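PDB 6QZO: peroxidase from Cellulomonas bogoriensis 69B4 = DSM 16987, which binds heme b and, as a member of the DyP-type family, probably works as a peroxidase. Local coordinates for residues 204-215 with 300-308. Numbering follows the deposited sequence.
Sequences ANLDPRTDPDLL and QREETFLRR. With HEM (protoporphyrin IX containing Fe), chain I.
The guanidinium of R301 meets the carboxylate of D213 end-on and nearly coplanar, 4° between the planes, and L214 lays CD1 over the centre of one face. NH1 and NH2 each take one syn lone pair, R301 NH2 reaching D213 OD1 at 2.9 Å in a nearly straight bond. R301 NH2 is shared: it also meets D211 OD1 at 2.8 Å, on the anti side of that oxygen and well out of the carboxylate plane, which is turned 66° from the guanidinium, so two acids are likely to divide this one positive charge. The same L214 CD1 methyl touches T304 CG2 (3.6 Å), while L206 lays CB against the F305 carbonyl.

At the other end, R307 spreads its guanidinium over the heme, with C3D 3.5 Å from its plane, and offers its edge to A204 O in a weak bond. Bent at chi3 (-67°), the side chain brings R307 NH1 within 2.7 Å of heme propionate oxygen O1A, and NH2 binds the same oxygen. A204 N hydrogen-bonds O2A of the same propionate. The amide of N205 clasps the backbone of R307: OD1 accepts from R307 N on a lone pair, and N205 ND2 gives to R307 O (2.7 Å). With an alanine here, R307 N and R307 O would probably each lose a partner, and the loop would be less firmly tied to the strand. Here the loop before strand 229-238 joins edge strand 306-314 in the heme-propionate site of the DyP-type ferredoxin-like fold.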
ATOM      1  N   ALA A 204      -5.338  -9.917  23.653  1.00 27.95           N
ATOM      2  CA  ALA A 204      -4.541 -10.434  24.797  1.00 27.02           C
ATOM      3  C   ALA A 204      -3.052 -10.228  24.505  1.00 25.43           C
ATOM      4  O   ALA A 204      -2.356 -11.214  24.223  1.00 24.61           O
ATOM      5  CB  ALA A 204      -4.863 -11.890  25.041  1.00 27.09           C
ATOM      6  N   ASN A 205      -2.606  -8.973  24.526  1.00 25.11           N
ATOM      7  CA  ASN A 205      -1.205  -8.575  24.213  1.00 24.51           C
ATOM      8  C   ASN A 205      -0.460  -8.333  25.533  1.00 25.71           C
ATOM      9  O   ASN A 205      -1.118  -8.127  26.576  1.00 26.25           O
ATOM     10  CB  ASN A 205      -1.176  -7.350  23.291  1.00 23.41           C
ATOM     11  CG  ASN A 205       0.007  -7.331  22.344  1.00 22.38           C
ATOM     12  OD1 ASN A 205       0.967  -8.080  22.518  1.00 21.62           O
ATOM     13  ND2 ASN A 205      -0.066  -6.495  21.322  1.00 21.19           N
ATOM     14  N   LEU A 206       0.871  -8.365  25.481  1.00 26.74           N
ATOM     15  CA  LEU A 206       1.764  -7.923  26.579  1.00 27.37           C
ATOM     16  C   LEU A 206       1.447  -6.459  26.889  1.00 28.91           C
ATOM     17  O   LEU A 206       1.356  -5.659  25.936  1.00 28.96           O
ATOM     18  CB  LEU A 206       3.219  -8.099  26.138  1.00 26.69           C
ATOM     19  CG  LEU A 206       4.269  -7.534  27.088  1.00 26.60           C
ATOM     20  CD1 LEU A 206       4.060  -8.082  28.496  1.00 27.38           C
ATOM     21  CD2 LEU A 206       5.678  -7.853  26.599  1.00 26.00           C
ATOM     22  N   ASP A 207       1.233  -6.141  28.165  1.00 31.22           N
ATOM     23  CA  ASP A 207       1.126  -4.745  28.662  1.00 33.01           C
ATOM     24  C   ASP A 207       2.491  -4.302  29.175  1.00 34.44           C
ATOM     25  O   ASP A 207       2.898  -4.665  30.275  1.00 35.54           O
ATOM     26  CB  ASP A 207       0.078  -4.598  29.767  1.00 34.17           C
ATOM     27  CG  ASP A 207      -0.202  -3.156  30.136  1.00 34.62           C
ATOM     28  OD1 ASP A 207       0.568  -2.275  29.701  1.00 35.29           O
ATOM     29  OD2 ASP A 207      -1.199  -2.923  30.835  1.00 35.92           O
ATOM     30  N   PRO A 208       3.236  -3.481  28.404  1.00 35.75           N
ATOM     31  CA  PRO A 208       4.544  -2.997  28.858  1.00 36.57           C
ATOM     32  C   PRO A 208       4.502  -2.004  30.033  1.00 38.62           C
ATOM     33  O   PRO A 208       5.550  -1.727  30.583  1.00 39.89           O
ATOM     34  CB  PRO A 208       5.123  -2.348  27.591  1.00 35.51           C
ATOM     35  CG  PRO A 208       3.903  -1.910  26.804  1.00 34.93           C
ATOM     36  CD  PRO A 208       2.869  -2.982  27.068  1.00 34.95           C
ATOM     37  N   ARG A 209       3.321  -1.489  30.399  1.00 40.75           N
ATOM     38  CA  ARG A 209       3.140  -0.593  31.582  1.00 42.34           C
ATOM     39  C   ARG A 209       3.177  -1.436  32.863  1.00 42.56           C
ATOM     40  O   ARG A 209       3.722  -0.946  33.872  1.00 42.35           O
ATOM     41  CB  ARG A 209       1.841   0.212  31.482  1.00 45.62           C
ATOM     42  CG  ARG A 209       1.792   1.112  30.255  1.00 48.25           C
ATOM     43  CD  ARG A 209       0.659   2.117  30.212  1.00 50.71           C
ATOM     44  NE  ARG A 209      -0.181   1.843  29.045  1.00 52.26           N
ATOM     45  CZ  ARG A 209      -1.313   1.132  29.036  1.00 52.57           C
ATOM     46  NH1 ARG A 209      -1.813   0.632  30.154  1.00 52.38           N
ATOM     47  NH2 ARG A 209      -1.953   0.947  27.890  1.00 52.27           N
ATOM     48  N   THR A 210       2.633  -2.657  32.819  1.00 40.83           N
ATOM     49  CA  THR A 210       2.614  -3.595  33.976  1.00 40.53           C
ATOM     50  C   THR A 210       3.880  -4.461  33.960  1.00 40.45           C
ATOM     51  O   THR A 210       4.413  -4.739  35.052  1.00 42.71           O
ATOM     52  CB  THR A 210       1.369  -4.494  33.970  1.00 40.40           C
ATOM     53  OG1 THR A 210       1.475  -5.353  32.835  1.00 38.48           O
ATOM     54  CG2 THR A 210       0.063  -3.731  33.936  1.00 40.57           C
ATOM     55  N   ASP A 211       4.340  -4.880  32.777  1.00 38.17           N
ATOM     56  CA  ASP A 211       5.379  -5.934  32.631  1.00 36.60           C
ATOM     57  C   ASP A 211       6.534  -5.422  31.769  1.00 34.87           C
ATOM     58  O   ASP A 211       6.926  -6.077  30.805  1.00 35.20           O
ATOM     59  CB  ASP A 211       4.732  -7.213  32.093  1.00 36.75           C
ATOM     60  CG  ASP A 211       3.709  -7.814  33.051  1.00 37.90           C
ATOM     61  OD1 ASP A 211       4.088  -8.114  34.206  1.00 38.53           O
ATOM     62  OD2 ASP A 211       2.542  -7.962  32.654  1.00 38.25           O
ATOM     63  N   PRO A 212       7.152  -4.264  32.110  1.00 33.19           N
ATOM     64  CA  PRO A 212       8.220  -3.695  31.283  1.00 31.36           C
ATOM     65  C   PRO A 212       9.455  -4.607  31.172  1.00 30.56           C
ATOM     66  O   PRO A 212      10.128  -4.544  30.160  1.00 29.17           O
ATOM     67  CB  PRO A 212       8.578  -2.379  31.996  1.00 32.47           C
ATOM     68  CG  PRO A 212       8.110  -2.583  33.441  1.00 33.40           C
ATOM     69  CD  PRO A 212       6.879  -3.459  33.316  1.00 33.68           C
ATOM     70  N   ASP A 213       9.708  -5.453  32.178  1.00 30.76           N
ATOM     71  CA  ASP A 213      10.900  -6.344  32.232  1.00 31.06           C
ATOM     72  C   ASP A 213      10.791  -7.456  31.175  1.00 30.85           C
ATOM     73  O   ASP A 213      11.831  -8.098  30.900  1.00 31.35           O
ATOM     74  CB  ASP A 213      11.089  -6.931  33.634  1.00 31.51           C
ATOM     75  CG  ASP A 213       9.956  -7.845  34.065  1.00 32.06           C
ATOM     76  OD1 ASP A 213       8.802  -7.354  34.166  1.00 32.00           O
ATOM     77  OD2 ASP A 213      10.228  -9.048  34.273  1.00 32.13           O
ATOM     78  N   LEU A 214       9.595  -7.697  30.620  1.00 29.71           N
ATOM     79  CA  LEU A 214       9.364  -8.748  29.593  1.00 28.99           C
ATOM     80  C   LEU A 214       9.536  -8.186  28.178  1.00 28.37           C
ATOM     81  O   LEU A 214       9.492  -8.989  27.231  1.00 27.59           O
ATOM     82  CB  LEU A 214       7.961  -9.338  29.779  1.00 29.01           C
ATOM     83  CG  LEU A 214       7.707 -10.023  31.120  1.00 29.28           C
ATOM     84  CD1 LEU A 214       6.320 -10.659  31.161  1.00 29.31           C
ATOM     85  CD2 LEU A 214       8.774 -11.073  31.410  1.00 29.45           C
ATOM     86  N   LEU A 215       9.740  -6.877  28.039  1.00 28.64           N
ATOM     87  CA  LEU A 215       9.941  -6.192  26.738  1.00 27.73           C
ATOM     88  C   LEU A 215      11.357  -5.623  26.655  1.00 29.01           C
ATOM     89  O   LEU A 215      12.054  -5.859  25.640  1.00 29.90           O
ATOM     90  CB  LEU A 215       8.903  -5.070  26.625  1.00 27.33           C
ATOM     91  CG  LEU A 215       9.037  -4.169  25.398  1.00 26.02           C
ATOM     92  CD1 LEU A 215       8.895  -4.998  24.140  1.00 25.44           C
ATOM     93  CD2 LEU A 215       8.018  -3.044  25.436  1.00 26.06           C
ATOM     94  N   GLN A 300       4.341 -19.941  31.115  1.00 32.31           N
ATOM     95  CA  GLN A 300       5.110 -19.303  32.209  1.00 32.14           C
ATOM     96  C   GLN A 300       5.056 -17.793  31.991  1.00 31.06           C
ATOM     97  O   GLN A 300       4.877 -17.384  30.843  1.00 29.30           O
ATOM     98  CB  GLN A 300       6.562 -19.783  32.182  1.00 33.06           C
ATOM     99  CG  GLN A 300       6.709 -21.284  32.292  1.00 33.75           C
ATOM    100  CD  GLN A 300       6.477 -21.782  33.699  1.00 35.30           C
ATOM    101  OE1 GLN A 300       6.330 -21.017  34.660  1.00 36.41           O
ATOM    102  NE2 GLN A 300       6.480 -23.094  33.834  1.00 35.86           N
ATOM    103  N   ARG A 301       5.229 -17.007  33.052  1.00 31.71           N
ATOM    104  CA  ARG A 301       5.128 -15.526  32.992  1.00 32.03           C
ATOM    105  C   ARG A 301       5.856 -15.002  31.741  1.00 31.34           C
ATOM    106  O   ARG A 301       5.271 -14.118  31.064  1.00 32.21           O
ATOM    107  CB  ARG A 301       5.713 -14.878  34.240  1.00 32.65           C
ATOM    108  CG  ARG A 301       5.786 -13.359  34.144  1.00 32.81           C
ATOM    109  CD  ARG A 301       5.888 -12.688  35.497  1.00 33.71           C
ATOM    110  NE  ARG A 301       5.790 -11.246  35.300  1.00 33.96           N
ATOM    111  CZ  ARG A 301       6.802 -10.450  34.945  1.00 33.57           C
ATOM    112  NH1 ARG A 301       8.021 -10.937  34.761  1.00 33.36           N
ATOM    113  NH2 ARG A 301       6.594  -9.153  34.797  1.00 32.87           N
ATOM    114  N   GLU A 302       7.046 -15.524  31.428  1.00 30.49           N
ATOM    115  CA  GLU A 302       7.961 -14.911  30.425  1.00 30.33           C
ATOM    116  C   GLU A 302       7.555 -15.292  28.992  1.00 28.11           C
ATOM    117  O   GLU A 302       8.058 -14.630  28.067  1.00 28.07           O
ATOM    118  CB  GLU A 302       9.428 -15.235  30.742  1.00 32.02           C
ATOM    119  CG  GLU A 302       9.812 -16.698  30.624  1.00 33.77           C
ATOM    120  CD  GLU A 302       9.601 -17.603  31.821  1.00 35.87           C
ATOM    121  OE1 GLU A 302       9.244 -17.065  32.910  1.00 38.03           O
ATOM    122  OE2 GLU A 302       9.788 -18.837  31.646  1.00 36.83           O
ATOM    123  N   GLU A 303       6.653 -16.262  28.808  1.00 26.82           N
ATOM    124  CA  GLU A 303       6.228 -16.767  27.473  1.00 25.16           C
ATOM    125  C   GLU A 303       5.150 -15.838  26.875  1.00 23.46           C
ATOM    126  O   GLU A 303       4.060 -16.317  26.526  1.00 23.24           O
ATOM    127  CB  GLU A 303       5.729 -18.209  27.586  1.00 25.66           C
ATOM    128  CG  GLU A 303       6.823 -19.195  27.912  1.00 26.34           C
ATOM    129  CD  GLU A 303       6.351 -20.639  27.910  1.00 26.97           C
ATOM    130  OE1 GLU A 303       5.118 -20.841  27.875  1.00 27.33           O
ATOM    131  OE2 GLU A 303       7.208 -21.561  27.902  1.00 27.36           O
ATOM    132  N   THR A 304       5.488 -14.561  26.722  1.00 21.88           N
ATOM    133  CA  THR A 304       4.630 -13.472  26.200  1.00 20.68           C
ATOM    134  C   THR A 304       5.533 -12.481  25.460  1.00 19.82           C
ATOM    135  O   THR A 304       6.771 -12.546  25.647  1.00 20.03           O
ATOM    136  CB  THR A 304       3.813 -12.855  27.338  1.00 21.17           C
ATOM    137  OG1 THR A 304       2.833 -11.961  26.803  1.00 20.76           O
ATOM    138  CG2 THR A 304       4.677 -12.121  28.335  1.00 21.41           C
ATOM    139  N   PHE A 305       4.957 -11.621  24.628  1.00 18.60           N
ATOM    140  CA  PHE A 305       5.700 -10.639  23.805  1.00 17.91           C
ATOM    141  C   PHE A 305       4.706  -9.602  23.279  1.00 17.22           C
ATOM    142  O   PHE A 305       3.491  -9.897  23.226  1.00 17.43           O
ATOM    143  CB  PHE A 305       6.459 -11.353  22.675  1.00 17.64           C
ATOM    144  CG  PHE A 305       5.715 -12.512  22.072  1.00 17.62           C
ATOM    145  CD1 PHE A 305       4.744 -12.309  21.103  1.00 17.53           C
ATOM    146  CD2 PHE A 305       5.950 -13.801  22.516  1.00 17.99           C
ATOM    147  CE1 PHE A 305       4.030 -13.376  20.580  1.00 17.56           C
ATOM    148  CE2 PHE A 305       5.238 -14.866  21.994  1.00 18.23           C
ATOM    149  CZ  PHE A 305       4.283 -14.652  21.023  1.00 17.95           C
ATOM    150  N   LEU A 306       5.212  -8.413  22.950  1.00 16.40           N
ATOM    151  CA  LEU A 306       4.417  -7.322  22.336  1.00 15.86           C
ATOM    152  C   LEU A 306       4.241  -7.640  20.847  1.00 15.11           C
ATOM    153  O   LEU A 306       5.198  -7.426  20.070  1.00 14.67           O
ATOM    154  CB  LEU A 306       5.124  -5.981  22.539  1.00 15.58           C
ATOM    155  CG  LEU A 306       4.353  -4.756  22.044  1.00 15.35           C
ATOM    156  CD1 LEU A 306       2.981  -4.656  22.710  1.00 15.66           C
ATOM    157  CD2 LEU A 306       5.165  -3.493  22.241  1.00 15.40           C
ATOM    158  N   ARG A 307       3.070  -8.144  20.478  1.00 14.84           N
ATOM    159  CA  ARG A 307       2.697  -8.283  19.052  1.00 14.45           C
ATOM    160  C   ARG A 307       2.377  -6.878  18.543  1.00 14.42           C
ATOM    161  O   ARG A 307       1.698  -6.126  19.268  1.00 14.51           O
ATOM    162  CB  ARG A 307       1.517  -9.246  18.887  1.00 14.46           C
ATOM    163  CG  ARG A 307       1.880 -10.679  19.223  1.00 14.67           C
ATOM    164  CD  ARG A 307       0.663 -11.582  19.171  1.00 14.92           C
ATOM    165  NE  ARG A 307      -0.279 -11.264  20.227  1.00 15.38           N
ATOM    166  CZ  ARG A 307      -1.602 -11.267  20.125  1.00 15.59           C
ATOM    167  NH1 ARG A 307      -2.204 -11.552  18.986  1.00 15.21           N
ATOM    168  NH2 ARG A 307      -2.345 -10.998  21.188  1.00 16.27           N
ATOM    169  N   ARG A 308       2.885  -6.556  17.354  1.00 14.15           N
ATOM    170  CA  ARG A 308       2.664  -5.249  16.696  1.00 14.17           C
ATOM    171  C   ARG A 308       2.491  -5.519  15.204  1.00 13.88           C
ATOM    172  O   ARG A 308       3.309  -5.018  14.402  1.00 13.73           O
ATOM    173  CB  ARG A 308       3.830  -4.315  17.039  1.00 14.35           C
ATOM    174  CG  ARG A 308       3.439  -2.846  17.030  1.00 14.65           C
ATOM    175  CD  ARG A 308       4.603  -1.995  17.433  1.00 14.78           C
ATOM    176  NE  ARG A 308       4.360  -0.571  17.377  1.00 15.00           N
ATOM    177  CZ  ARG A 308       4.381   0.165  16.288  1.00 14.99           C
ATOM    178  NH1 ARG A 308       4.450  -0.396  15.097  1.00 14.84           N
ATOM    179  NH2 ARG A 308       4.347   1.483  16.387  1.00 15.52           N
TER
HETATM  180  CHA HEM I 401      -3.819 -14.344  19.538  1.00 21.48           C
HETATM  181  CHB HEM I 401      -4.430 -14.480  14.767  1.00 20.86           C
HETATM  182  CHC HEM I 401       0.078 -16.137  14.249  1.00 21.18           C
HETATM  183  CHD HEM I 401       0.827 -15.608  18.982  1.00 21.01           C
HETATM  184  C1A HEM I 401      -4.370 -14.271  18.288  1.00 21.52           C
HETATM  185  C2A HEM I 401      -5.740 -13.977  18.029  1.00 22.09           C
HETATM  186  C3A HEM I 401      -5.909 -14.032  16.683  1.00 22.42           C
HETATM  187  C4A HEM I 401      -4.649 -14.324  16.115  1.00 21.66           C
HETATM  188  CMA HEM I 401      -7.190 -13.807  15.904  1.00 22.73           C
HETATM  189  CAA HEM I 401      -6.831 -13.716  19.053  1.00 22.01           C
HETATM  190  CBA HEM I 401      -6.973 -12.244  19.440  1.00 22.17           C
HETATM  191  CGA HEM I 401      -5.809 -11.838  20.283  1.00 22.43           C
HETATM  192  O1A HEM I 401      -4.816 -11.331  19.689  1.00 22.60           O
HETATM  193  O2A HEM I 401      -5.840 -12.021  21.532  1.00 22.60           O
HETATM  194  C1B HEM I 401      -3.237 -14.955  14.236  1.00 20.63           C
HETATM  195  C2B HEM I 401      -3.068 -15.163  12.840  1.00 21.56           C
HETATM  196  C3B HEM I 401      -1.791 -15.641  12.676  1.00 20.70           C
HETATM  197  C4B HEM I 401      -1.222 -15.710  14.028  1.00 20.59           C
HETATM  198  CMB HEM I 401      -4.107 -14.885  11.757  1.00 20.86           C
HETATM  199  CAB HEM I 401      -1.030 -15.962  11.451  1.00 20.57           C
HETATM  200  CBB HEM I 401      -1.419 -15.614  10.225  1.00 20.77           C
HETATM  201  C1C HEM I 401       0.692 -16.131  15.480  1.00 20.77           C
HETATM  202  C2C HEM I 401       2.007 -16.538  15.696  1.00 20.54           C
HETATM  203  C3C HEM I 401       2.265 -16.409  17.041  1.00 20.97           C
HETATM  204  C4C HEM I 401       1.054 -15.897  17.654  1.00 20.39           C
HETATM  205  CMC HEM I 401       3.014 -17.046  14.700  1.00 20.55           C
HETATM  206  CAC HEM I 401       3.633 -16.785  17.486  1.00 21.34           C
HETATM  207  CBC HEM I 401       4.086 -16.727  18.708  1.00 21.86           C
HETATM  208  C1D HEM I 401      -0.420 -15.215  19.508  1.00 20.53           C
HETATM  209  C2D HEM I 401      -0.619 -14.952  20.946  1.00 21.30           C
HETATM  210  C3D HEM I 401      -1.913 -14.620  21.105  1.00 22.12           C
HETATM  211  C4D HEM I 401      -2.489 -14.672  19.751  1.00 21.52           C
HETATM  212  CMD HEM I 401       0.372 -15.054  22.093  1.00 20.80           C
HETATM  213  CAD HEM I 401      -2.609 -14.264  22.424  1.00 22.82           C
HETATM  214  CBD HEM I 401      -3.184 -15.528  23.097  1.00 23.71           C
HETATM  215  CGD HEM I 401      -3.855 -15.309  24.449  1.00 24.49           C
HETATM  216  O1D HEM I 401      -3.172 -15.188  25.488  1.00 24.26           O
HETATM  217  O2D HEM I 401      -5.114 -15.281  24.561  1.00 25.66           O
HETATM  218  NA  HEM I 401      -3.718 -14.480  17.108  1.00 21.20           N
HETATM  219  NB  HEM I 401      -2.130 -15.295  14.897  1.00 20.73           N
HETATM  220  NC  HEM I 401       0.115 -15.755  16.656  1.00 20.30           N
HETATM  221  ND  HEM I 401      -1.571 -15.031  18.847  1.00 21.05           N
HETATM  222 FE   HEM I 401      -1.875 -15.200  16.988  1.00 20.92          FE